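Side-chain contacts in putative protease (Parabacteroides distasonis ATCC 8503, PDB 3KD4), which is of unknown function but is probably an exported hydrolase, a putative protease that would cleave proteins or peptides: residues Pro395-Ala399 with Gly400-Trp404; Val447-Pro451 with Phe452-Thr456; Thr495-Asp498 with Asn499-Leu502. All coordinates share one frame; numbering follows the deposited sequence.

Contact 1 (Pro395-Ala399 with Gly400-Trp404)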
loop_
_atom_site.group_PDB
_atom_site.type_symbol
_atom_site.label_atom_id
_atom_site.label_comp_id
_atom_site.label_asym_id
_atom_site.label_seq_id
_atom_site.Cartn_x
_atom_site.Cartn_y
_atom_site.Cartn_z
ATOM N N PRO A 395 -28.797 3.822 14.237
ATOM C CA PRO A 395 -27.554 3.042 14.092
ATOM C C PRO A 395 -26.612 3.564 13.007
ATOM O O PRO A 395 -27.060 3.998 11.960
ATOM C CB PRO A 395 -28.055 1.644 13.736
ATOM C CG PRO A 395 -29.413 1.851 13.172
ATOM C CD PRO A 395 -29.996 3.049 13.851
ATOM N N ALA A 396 -25.313 3.526 13.264
ATOM C CA ALA A 396 -24.321 3.875 12.249
ATOM C C ALA A 396 -24.293 2.798 11.188
ATOM O O ALA A 396 -24.549 1.635 11.487
ATOM C CB ALA A 396 -22.957 4.005 12.881
ATOM N N ILE A 397 -23.999 3.175 9.954
ATOM C CA ILE A 397 -23.753 2.183 8.911
ATOM C C ILE A 397 -22.268 1.823 8.942
ATOM O O ILE A 397 -21.500 2.497 9.620
ATOM C CB ILE A 397 -24.151 2.697 7.522
ATOM C CG1 ILE A 397 -23.203 3.808 7.044
ATOM C CG2 ILE A 397 -25.591 3.173 7.537
ATOM C CD1 ILE A 397 -23.348 4.125 5.581
ATOM N N SER A 398 -21.882 0.784 8.187
ATOM C CA SER A 398 -20.502 0.250 8.162
ATOM C C SER A 398 -19.637 0.750 7.027
ATOM O O SER A 398 -18.458 1.074 7.215
ATOM C CB SER A 398 -20.551 -1.259 7.989
ATOM O OG SER A 398 -21.467 -1.812 8.886
ATOM N N ALA A 399 -20.215 0.741 5.833
ATOM C CA ALA A 399 -19.507 1.092 4.616
ATOM C C ALA A 399 -19.193 2.584 4.591
ATOM O O ALA A 399 -19.927 3.398 5.148
ATOM C CB ALA A 399 -20.345 0.704 3.402
ATOM N N GLY A 400 -18.092 2.944 3.939
ATOM C CA GLY A 400 -17.751 4.337 3.749
ATOM C C GLY A 400 -16.937 4.912 4.892
ATOM O O GLY A 400 -16.098 4.213 5.477
ATOM N N ILE A 401 -17.177 6.194 5.195
ATOM C CA ILE A 401 -16.345 6.927 6.124
ATOM C C ILE A 401 -16.349 6.247 7.478
ATOM O O ILE A 401 -15.357 6.296 8.187
ATOM C CB ILE A 401 -16.800 8.397 6.307
ATOM C CG1 ILE A 401 -16.635 9.178 5.023
ATOM C CG2 ILE A 401 -15.930 9.098 7.301
ATOM C CD1 ILE A 401 -17.342 10.535 5.073
ATOM N N ASP A 402 -17.462 5.615 7.835
ATOM C CA ASP A 402 -17.558 4.938 9.139
ATOM C C ASP A 402 -16.588 3.778 9.294
ATOM O O ASP A 402 -16.328 3.382 10.415
ATOM C CB ASP A 402 -18.981 4.492 9.450
ATOM C CG ASP A 402 -19.934 5.674 9.659
ATOM O OD1 ASP A 402 -19.724 6.479 10.602
ATOM O OD2 ASP A 402 -20.905 5.784 8.879
ATOM N N SER A 403 -16.044 3.255 8.189
ATOM C CA SER A 403 -15.035 2.219 8.254
ATOM C C SER A 403 -13.581 2.780 8.193
ATOM O O SER A 403 -12.621 2.016 8.289
ATOM C CB SER A 403 -15.260 1.221 7.109
ATOM O OG SER A 403 -14.943 1.810 5.840
ATOM N N TRP A 404 -13.420 4.098 8.058
ATOM C CA TRP A 404 -12.094 4.684 7.856
ATOM C C TRP A 404 -11.248 4.814 9.123
ATOM O O TRP A 404 -10.076 5.191 9.055
ATOM C CB TRP A 404 -12.197 6.046 7.188
ATOM C CG TRP A 404 -12.642 6.028 5.791
ATOM C CD1 TRP A 404 -12.890 4.927 4.993
ATOM C CD2 TRP A 404 -12.793 7.162 4.958
ATOM N NE1 TRP A 404 -13.233 5.335 3.733
ATOM C CE2 TRP A 404 -13.162 6.700 3.679
ATOM C CE3 TRP A 404 -12.659 8.530 5.168
ATOM C CZ2 TRP A 404 -13.404 7.570 2.613
ATOM C CZ3 TRP A 404 -12.905 9.393 4.120
ATOM C CH2 TRP A 404 -13.261 8.913 2.856
HETATM O O HOH W 1 -23.240 6.116 10.062
HETATM O O HOH W 2 -19.991 5.701 6.294
#

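Contact 2 (Val447-Pro451 with Phe452-Thr456)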
loop_
_atom_site.group_PDB
_atom_site.type_symbol
_atom_site.label_atom_id
_atom_site.label_comp_id
_atom_site.label_asym_id
_atom_site.label_seq_id
_atom_site.Cartn_x
_atom_site.Cartn_y
_atom_site.Cartn_z
ATOM N N VAL A 447 -26.619 21.799 9.245
ATOM C CA VAL A 447 -25.708 21.868 8.122
ATOM C C VAL A 447 -24.377 22.448 8.583
ATOM O O VAL A 447 -24.338 23.440 9.311
ATOM C CB VAL A 447 -26.200 22.763 6.982
ATOM C CG1 VAL A 447 -25.207 22.671 5.790
ATOM C CG2 VAL A 447 -27.596 22.359 6.527
ATOM N N ILE A 448 -23.306 21.771 8.202
ATOM C CA ILE A 448 -21.961 22.286 8.350
ATOM C C ILE A 448 -21.331 22.287 6.953
ATOM O O ILE A 448 -21.280 21.269 6.263
ATOM C CB ILE A 448 -21.131 21.487 9.383
ATOM C CG1 ILE A 448 -19.714 22.068 9.439
ATOM C CG2 ILE A 448 -21.150 19.968 9.058
ATOM C CD1 ILE A 448 -18.889 21.631 10.628
ATOM N N SER A 449 -20.920 23.458 6.513
ATOM C CA SER A 449 -20.425 23.630 5.169
ATOM C C SER A 449 -19.026 24.230 5.195
ATOM O O SER A 449 -18.783 25.247 5.853
ATOM C CB SER A 449 -21.378 24.537 4.406
ATOM O OG SER A 449 -21.117 24.397 3.037
ATOM N N LYS A 450 -18.104 23.603 4.486
ATOM C CA LYS A 450 -16.715 24.019 4.501
ATOM C C LYS A 450 -16.240 24.042 3.072
ATOM O O LYS A 450 -16.946 23.583 2.172
ATOM C CB LYS A 450 -15.860 23.033 5.324
ATOM C CG LYS A 450 -16.139 23.063 6.833
ATOM C CD LYS A 450 -15.885 24.402 7.501
ATOM C CE LYS A 450 -16.260 24.319 8.964
ATOM N NZ LYS A 450 -16.082 25.588 9.700
ATOM N N PRO A 451 -15.037 24.578 2.849
ATOM C CA PRO A 451 -14.594 24.690 1.460
ATOM C C PRO A 451 -14.522 23.359 0.693
ATOM O O PRO A 451 -14.700 23.367 -0.501
ATOM C CB PRO A 451 -13.202 25.317 1.589
ATOM C CG PRO A 451 -13.226 26.060 2.913
ATOM C CD PRO A 451 -14.114 25.264 3.787
ATOM N N PHE A 452 -14.309 22.236 1.362
ATOM C CA PHE A 452 -14.079 20.989 0.625
ATOM C C PHE A 452 -15.112 19.921 0.954
ATOM O O PHE A 452 -14.960 18.767 0.570
ATOM C CB PHE A 452 -12.631 20.539 0.854
ATOM C CG PHE A 452 -11.621 21.523 0.321
ATOM C CD1 PHE A 452 -11.594 21.842 -1.053
ATOM C CD2 PHE A 452 -10.746 22.190 1.177
ATOM C CE1 PHE A 452 -10.686 22.808 -1.565
ATOM C CE2 PHE A 452 -9.836 23.142 0.688
ATOM C CZ PHE A 452 -9.801 23.441 -0.689
ATOM N N GLY A 453 -16.203 20.309 1.619
ATOM C CA GLY A 453 -17.294 19.358 1.823
ATOM C C GLY A 453 -18.436 19.905 2.644
ATOM O O GLY A 453 -18.466 21.084 2.960
ATOM N N LYS A 454 -19.368 19.025 2.999
ATOM C CA LYS A 454 -20.588 19.449 3.685
ATOM C C LYS A 454 -21.225 18.231 4.315
ATOM O O LYS A 454 -21.164 17.149 3.757
ATOM C CB LYS A 454 -21.539 20.104 2.658
ATOM C CG LYS A 454 -22.905 20.543 3.188
ATOM C CD LYS A 454 -23.716 21.271 2.146
ATOM C CE LYS A 454 -24.310 20.322 1.108
ATOM N NZ LYS A 454 -25.272 21.073 0.157
ATOM N N VAL A 455 -21.809 18.420 5.489
ATOM C CA VAL A 455 -22.570 17.383 6.190
ATOM C C VAL A 455 -23.946 17.983 6.524
ATOM O O VAL A 455 -24.032 19.127 6.968
ATOM C CB VAL A 455 -21.886 16.911 7.488
ATOM C CG1 VAL A 455 -22.802 15.999 8.295
ATOM C CG2 VAL A 455 -20.560 16.208 7.196
ATOM N N THR A 456 -25.018 17.239 6.277
ATOM C CA THR A 456 -26.324 17.720 6.641
ATOM C C THR A 456 -27.117 16.661 7.364
ATOM O O THR A 456 -26.897 15.452 7.181
ATOM C CB THR A 456 -27.160 18.154 5.410
ATOM O OG1 THR A 456 -27.501 16.985 4.671
ATOM C CG2 THR A 456 -26.419 19.207 4.523
#

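Contact 3 (Thr495-Asp498 with Asn499-Leu502)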
loop_
_atom_site.group_PDB
_atom_site.type_symbol
_atom_site.label_atom_id
_atom_site.label_comp_id
_atom_site.label_asym_id
_atom_site.label_seq_id
_atom_site.Cartn_x
_atom_site.Cartn_y
_atom_site.Cartn_z
ATOM N N THR A 495 -19.350 11.485 12.373
ATOM C CA THR A 495 -19.105 10.318 13.227
ATOM C C THR A 495 -19.573 10.516 14.673
ATOM O O THR A 495 -19.827 9.544 15.354
ATOM C CB THR A 495 -17.621 9.913 13.267
ATOM O OG1 THR A 495 -16.834 11.011 13.766
ATOM C CG2 THR A 495 -17.113 9.506 11.843
ATOM N N ASN A 496 -19.655 11.756 15.143
ATOM C CA ASN A 496 -20.031 12.029 16.562
ATOM C C ASN A 496 -21.385 11.386 16.870
ATOM O O ASN A 496 -22.388 11.755 16.265
ATOM C CB ASN A 496 -20.113 13.530 16.784
ATOM C CG ASN A 496 -20.380 13.907 18.218
ATOM O OD1 ASN A 496 -19.667 13.482 19.103
ATOM N ND2 ASN A 496 -21.372 14.792 18.447
ATOM N N PRO A 497 -21.415 10.397 17.771
ATOM C CA PRO A 497 -22.645 9.620 18.043
ATOM C C PRO A 497 -23.836 10.467 18.471
ATOM O O PRO A 497 -24.972 10.136 18.134
ATOM C CB PRO A 497 -22.239 8.690 19.204
ATOM C CG PRO A 497 -20.753 8.652 19.186
ATOM C CD PRO A 497 -20.276 9.954 18.596
ATOM N N ASP A 498 -23.589 11.556 19.204
ATOM C CA ASP A 498 -24.685 12.451 19.601
ATOM C C ASP A 498 -25.473 12.939 18.396
ATOM O O ASP A 498 -26.660 13.231 18.495
ATOM C CB ASP A 498 -24.160 13.667 20.364
ATOM C CG ASP A 498 -23.820 13.355 21.782
ATOM O OD1 ASP A 498 -24.228 12.273 22.247
ATOM O OD2 ASP A 498 -23.132 14.178 22.426
ATOM N N ASN A 499 -24.822 13.027 17.245
ATOM C CA ASN A 499 -25.499 13.566 16.067
ATOM C C ASN A 499 -26.490 12.598 15.468
ATOM O O ASN A 499 -27.234 12.957 14.581
ATOM C CB ASN A 499 -24.455 14.048 15.047
ATOM C CG ASN A 499 -23.576 15.154 15.600
ATOM O OD1 ASN A 499 -23.937 15.806 16.581
ATOM N ND2 ASN A 499 -22.446 15.426 14.935
ATOM N N ARG A 500 -26.536 11.385 16.006
ATOM C CA ARG A 500 -27.515 10.357 15.595
ATOM C C ARG A 500 -28.612 10.105 16.644
ATOM O O ARG A 500 -29.421 9.148 16.515
ATOM C CB ARG A 500 -26.775 9.033 15.287
ATOM C CG ARG A 500 -26.078 9.039 13.968
ATOM C CD ARG A 500 -25.412 7.693 13.632
ATOM N NE ARG A 500 -24.227 7.448 14.448
ATOM C CZ ARG A 500 -24.159 6.610 15.477
ATOM N NH1 ARG A 500 -25.181 5.859 15.851
ATOM N NH2 ARG A 500 -23.034 6.496 16.137
ATOM N N VAL A 501 -28.646 10.932 17.684
ATOM C CA VAL A 501 -29.623 10.748 18.737
ATOM C C VAL A 501 -30.902 11.524 18.444
ATOM O O VAL A 501 -30.848 12.712 18.100
ATOM C CB VAL A 501 -29.070 11.183 20.098
ATOM C CG1 VAL A 501 -30.190 11.223 21.145
ATOM C CG2 VAL A 501 -27.939 10.246 20.516
ATOM N N LEU A 502 -32.029 10.847 18.614
ATOM C CA LEU A 502 -33.347 11.481 18.722
ATOM C C LEU A 502 -33.842 11.242 20.153
ATOM O O LEU A 502 -33.729 10.138 20.696
ATOM C CB LEU A 502 -34.366 10.889 17.741
ATOM C CG LEU A 502 -34.095 11.020 16.239
ATOM C CD1 LEU A 502 -35.243 10.289 15.476
ATOM C CD2 LEU A 502 -33.975 12.478 15.830
HETATM O O HOH W 3 -20.726 7.306 14.379
HETATM O O HOH W 4 -22.728 9.992 14.102
HETATM O O HOH W 5 -28.975 14.672 17.834
#

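Contact 1 (Pro395-Ala399 with Gly400-Trp404)
Gly400 N lies 3.8 Å from Ser398 O where the chain swings into a tight turn; at phi 88° and psi -145° a CB would collide with Ala399 O, so only glycine fits these backbone angles comfortably. Ile401 sends its side chain away from 395-399, into the buried ground of Ile423, Ile472 and Leu474, while its N donates to Glu425. Asp402 turns back toward the first segment. Its CB sits 3.2 Å from Ile397 O, and its OD2 lies 3.5 Å from Ile397 CG1, the two side chains crossing at about a right angle. One water donates to Asp402 OD2 and accepts from Ile397 N, 3.0 Å from the water oxygen; Trp494 NE1 is a second donor to the same carboxylate oxygen. Another water accepts from Asp402 N and lies 2.6 Å from Ala399 O. Residues 401-403 form a 3-10 turn, held by Ser403 N to Gly400 O and Trp404 N to Ile401 O, in the bend that follows strand 389-393, with Ile397 laid on strands 370-380 and 423-433. At Ser403 a chi1 of 70° sets OG back over the turn, where it too donates to Gly400 O, at 2.7 Å in the carbonyl plane. Ser403 CB rests 3.2 Å from Ser398 O. Trp404 lays one ring face over Gly400 C and Ile401 CA, near the rim, and also meets Leu419, Pro420 and Leu474.

Contact 2 (Val447-Pro451 with Phe452-Thr456)
Ile448 and Val455 run alongside each other on the face turned to helix 481-495 and make the tight part of this beta hairpin with a two-residue loop. Ile448 has CG1 anti to its own N (chi1 178°), which leaves CG2 to press on Val455 CB at 3.5 Å. Their backbones form a hydrogen-bonded antiparallel pair, Ile448 N to Val455 O and Val455 N to Ile448 O, each 3.0 Å, and Lys454 CA adds a CA-H...O contact to Ile448 O. The side with Val447, Ser449, Lys454 and Thr456 is looser and faces solvent in part: Val447 CG1 meets Thr456 CG2 at 3.9 Å, and Ser449 OG comes no nearer than 4.2 Å to Lys454 CD. Lys450 N to Gly453 O, 3.0 Å, closes the strand pair just before the type I turn, whose own bond, Gly453 N to Lys450 O, is weak at 3.4 Å. At the tip Pro451 CB stands over one face of the Phe452 ring, 4.2 Å from the centroid, a CH-pi contact; Lys476 makes a cation-pi contact with the ring. With an alanine in place of Phe452, Pro451 would probably lose the face beneath its CB and Lys476 its aromatic partner. Strand 446-450 is the outer strand of its sheet, strand 453-462 pairs onward with 465-474, and Ile448, Lys450 and Val455 rest on helix 481-495 through Ser489 and Glu493.

Contact 3 (Thr495-Asp498 with Asn499-Leu502)
Asn499 N donates to Asn496 O at 2.9 Å, the first of three successive i to i+3 backbone bonds. Arg500 N to Pro497 O is equally short, and Val501 N reaches Asp498 O at 3.1 Å. The side chains add a weaker bond: Asn496 ND2 lies 3.3 Å from Asn499 OD1, the two amide planes standing 75° apart. With chi1 at -175°, Asn496 carries its amide across to that oxygen, while the other end of Asn499, ND2, donates to Glu493 O in the last turn of the preceding helix. Around Arg500 water does much of the bridging. One water donates to Thr495 O and accepts from Arg500 NH2; another lies 2.8 Å from Asn496 O and accepts from Arg500 NE. A third donates to both Asp498 O and Val501 O. Arg500 NH1 is bonded to Leu394 O. A bend at chi3 (-72°) folds the guanidinium back so that one of its faces lies beneath Pro497 O. Farther out carbons merely lie against polar atoms: Pro497 CB is 3.9 Å from Arg500 NH2, and Val501 CG2 comes within 3.8 Å of Asp498 O. The whole is a 3-10 turn, 497-500, that starts one residue after helix 481-495 and delivers the chain into strand 501-505, which pairs with strand 389-393 in a small antiparallel sheet.

Contacts 1 and 3 are neighbours, with centres 13 Å apart: Ala396 N packs 3.5 Å from Arg500 NH1, and Thr495 CG2 approaches Asp402 OD1 at 4.2 Å. Contact 2 touches neither; its nearest atoms are about 7 Å from each, and its centre is 18 Å from that of contact 1 and 17 Å from that of contact 3. Helix 481-495 ties the three together: it hydrogen-bonds to contact 1 through Trp494, packs on contact 2 and leads into contact 3. All belong to the DUF3858 domain region.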